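Local structure of acetyltransferase, GNAT family (Streptococcus pneumoniae, 2ATR) at residues A[86-91]-A[112-117]. The protein probably transfers an acetyl group from acetyl-CoA to a substrate not yet identified, as a member of the GNAT acetyltransferase family. Sequence-based numbering, arbitrary orientation.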
loop_
_atom_site.group_PDB
_atom_site.type_symbol
_atom_site.label_atom_id
_atom_site.label_comp_id
_atom_site.label_asym_id
_atom_site.label_seq_id
_atom_site.Cartn_x
_atom_site.Cartn_y
_atom_site.Cartn_z
ATOM N N SER A 86 -8.868 -1.377 6.800
ATOM C CA SER A 86 -9.378 -0.041 6.744
ATOM C C SER A 86 -8.670 0.766 5.698
ATOM O O SER A 86 -9.326 1.395 4.895
ATOM C CB SER A 86 -9.230 0.618 8.135
ATOM O OG SER A 86 -9.974 -0.155 9.047
ATOM N N LEU A 87 -7.329 0.745 5.726
ATOM C CA LEU A 87 -6.497 1.479 4.743
ATOM C C LEU A 87 -6.841 1.066 3.266
ATOM O O LEU A 87 -7.090 1.920 2.402
ATOM C CB LEU A 87 -5.020 1.259 5.037
ATOM C CG LEU A 87 -4.443 2.036 6.255
ATOM C CD1 LEU A 87 -2.986 1.557 6.484
ATOM C CD2 LEU A 87 -4.484 3.544 5.980
HETATM N N MSE A 88 -6.898 -0.240 3.062
HETATM C CA MSE A 88 -7.254 -0.866 1.783
HETATM C C MSE A 88 -8.670 -0.458 1.316
HETATM O O MSE A 88 -8.877 -0.023 0.178
HETATM C CB MSE A 88 -7.098 -2.409 1.918
HETATM C CG MSE A 88 -5.607 -2.930 1.810
HETATM SE SE MSE A 88 -4.863 -2.888 0.141
HETATM C CE MSE A 88 -5.761 -4.318 -0.556
ATOM N N LYS A 89 -9.650 -0.586 2.199
ATOM C CA LYS A 89 -11.051 -0.251 1.837
ATOM C C LYS A 89 -11.249 1.212 1.499
ATOM O O LYS A 89 -11.877 1.516 0.467
ATOM C CB LYS A 89 -12.044 -0.760 2.895
ATOM C CG LYS A 89 -12.071 -2.294 3.003
ATOM C CD LYS A 89 -12.889 -2.783 4.235
ATOM C CE LYS A 89 -12.809 -4.267 4.412
ATOM N NZ LYS A 89 -13.111 -5.038 3.146
ATOM N N GLU A 90 -10.658 2.122 2.276
ATOM C CA GLU A 90 -10.719 3.569 1.917
ATOM C C GLU A 90 -9.969 3.975 0.650
ATOM O O GLU A 90 -10.503 4.742 -0.180
ATOM C CB GLU A 90 -10.269 4.488 3.048
ATOM C CG GLU A 90 -11.087 4.339 4.343
ATOM C CD GLU A 90 -12.588 4.601 4.138
ATOM O OE1 GLU A 90 -12.943 5.506 3.350
ATOM O OE2 GLU A 90 -13.412 3.880 4.756
ATOM N N ALA A 91 -8.724 3.506 0.503
ATOM C CA ALA A 91 -7.960 3.885 -0.697
ATOM C C ALA A 91 -8.592 3.296 -1.956
ATOM O O ALA A 91 -8.820 4.025 -2.908
ATOM C CB ALA A 91 -6.487 3.493 -0.580
ATOM N N VAL A 112 -0.623 -13.555 1.968
ATOM C CA VAL A 112 -1.524 -14.020 0.944
ATOM C C VAL A 112 -2.901 -14.129 1.558
ATOM O O VAL A 112 -3.871 -13.672 0.931
ATOM C CB VAL A 112 -1.047 -15.281 0.199
ATOM C CG1 VAL A 112 -2.211 -15.899 -0.685
ATOM C CG2 VAL A 112 0.145 -14.933 -0.688
ATOM N N GLY A 113 -2.997 -14.677 2.786
ATOM C CA GLY A 113 -4.301 -14.821 3.448
ATOM C C GLY A 113 -4.949 -13.450 3.657
ATOM O O GLY A 113 -6.140 -13.292 3.437
ATOM N N PHE A 114 -4.167 -12.442 4.044
ATOM C CA PHE A 114 -4.689 -11.087 4.203
ATOM C C PHE A 114 -5.245 -10.452 2.891
ATOM O O PHE A 114 -6.368 -9.946 2.878
ATOM C CB PHE A 114 -3.707 -10.136 4.886
ATOM C CG PHE A 114 -4.111 -8.663 4.748
ATOM C CD1 PHE A 114 -5.132 -8.138 5.543
ATOM C CD2 PHE A 114 -3.503 -7.823 3.811
ATOM C CE1 PHE A 114 -5.531 -6.785 5.412
ATOM C CE2 PHE A 114 -3.917 -6.499 3.670
ATOM C CZ PHE A 114 -4.935 -5.994 4.485
ATOM N N TYR A 115 -4.471 -10.491 1.816
ATOM C CA TYR A 115 -4.933 -9.937 0.526
ATOM C C TYR A 115 -6.137 -10.708 -0.071
ATOM O O TYR A 115 -7.036 -10.104 -0.669
ATOM C CB TYR A 115 -3.774 -9.824 -0.457
ATOM C CG TYR A 115 -2.792 -8.765 -0.038
ATOM C CD1 TYR A 115 -3.211 -7.402 0.106
ATOM C CD2 TYR A 115 -1.466 -9.106 0.305
ATOM C CE1 TYR A 115 -2.293 -6.407 0.519
ATOM C CE2 TYR A 115 -0.544 -8.125 0.770
ATOM C CZ TYR A 115 -0.960 -6.794 0.857
ATOM O OH TYR A 115 -0.060 -5.850 1.303
ATOM N N ARG A 116 -6.163 -12.020 0.122
ATOM C CA ARG A 116 -7.353 -12.797 -0.264
ATOM C C ARG A 116 -8.557 -12.340 0.531
ATOM O O ARG A 116 -9.640 -12.188 -0.050
ATOM C CB ARG A 116 -7.109 -14.287 -0.134
ATOM C CG ARG A 116 -6.337 -14.933 -1.295
ATOM C CD ARG A 116 -6.418 -16.517 -1.196
ATOM N NE ARG A 116 -5.859 -17.173 -2.393
ATOM C CZ ARG A 116 -4.838 -18.031 -2.392
ATOM N NH1 ARG A 116 -4.224 -18.388 -1.248
ATOM N NH2 ARG A 116 -4.417 -18.549 -3.532
ATOM N N SER A 117 -8.372 -11.992 1.816
ATOM C CA SER A 117 -9.520 -11.507 2.630
ATOM C C SER A 117 -9.955 -10.166 2.099
ATOM O O SER A 117 -11.099 -9.743 2.308
ATOM C CB SER A 117 -9.189 -11.416 4.144
ATOM O OG SER A 117 -8.402 -10.253 4.380
#
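In the GNAT fold, helix 83-92, which follows strand 66-74, and helix 109-117 cover part of one side of the central sheet, and here they meet through M88, F114 and Y115. The backbones stay well apart: the closest CA pair, M88 CA to Y115 CA, is separated by 9.4 Å. Side chains therefore bridge the gap, and the summed buried surface of 114 Å² marks a small interface.

M88, a selenomethionine in the deposited model, points from helix 83-92 toward the other helix and makes two separate contacts. Its CG lies 4.1 Å from F114 CZ, an approach oblique to the phenyl ring. Bends at chi2 (-73°) and chi3 (-75°) then turn the chain so that its terminal methyl reaches the tyrosine. M88 CE is 4.1 Å from Y115 CD1, with Y115 CE1 almost as near. This methyl lies near the ring plane, at the edge, so it does not cover a face.

The two aromatic groups also meet each other. F114 CD2 stands 3.7 Å above the Y115 ring plane, over its centre. In F114, chi1 of 166° places CG anti to the backbone N, and the far ring atom CZ is the part that meets M88. Within the same helix, S117 OG donates a hydrogen bond to F114 O; the modelled separation of 2.5 Å is unusually short and its exact value doubtful.

L72 of strand 66-74 touches all three contacting residues, while M88 also packs on I57 and F120, tying the contact to the sheet and a nearby loop. No hydrogen bond joins the two segments, which implies that their direct association rests on van der Waals and hydrophobic contact between a bent selenomethionine and two aromatic rings.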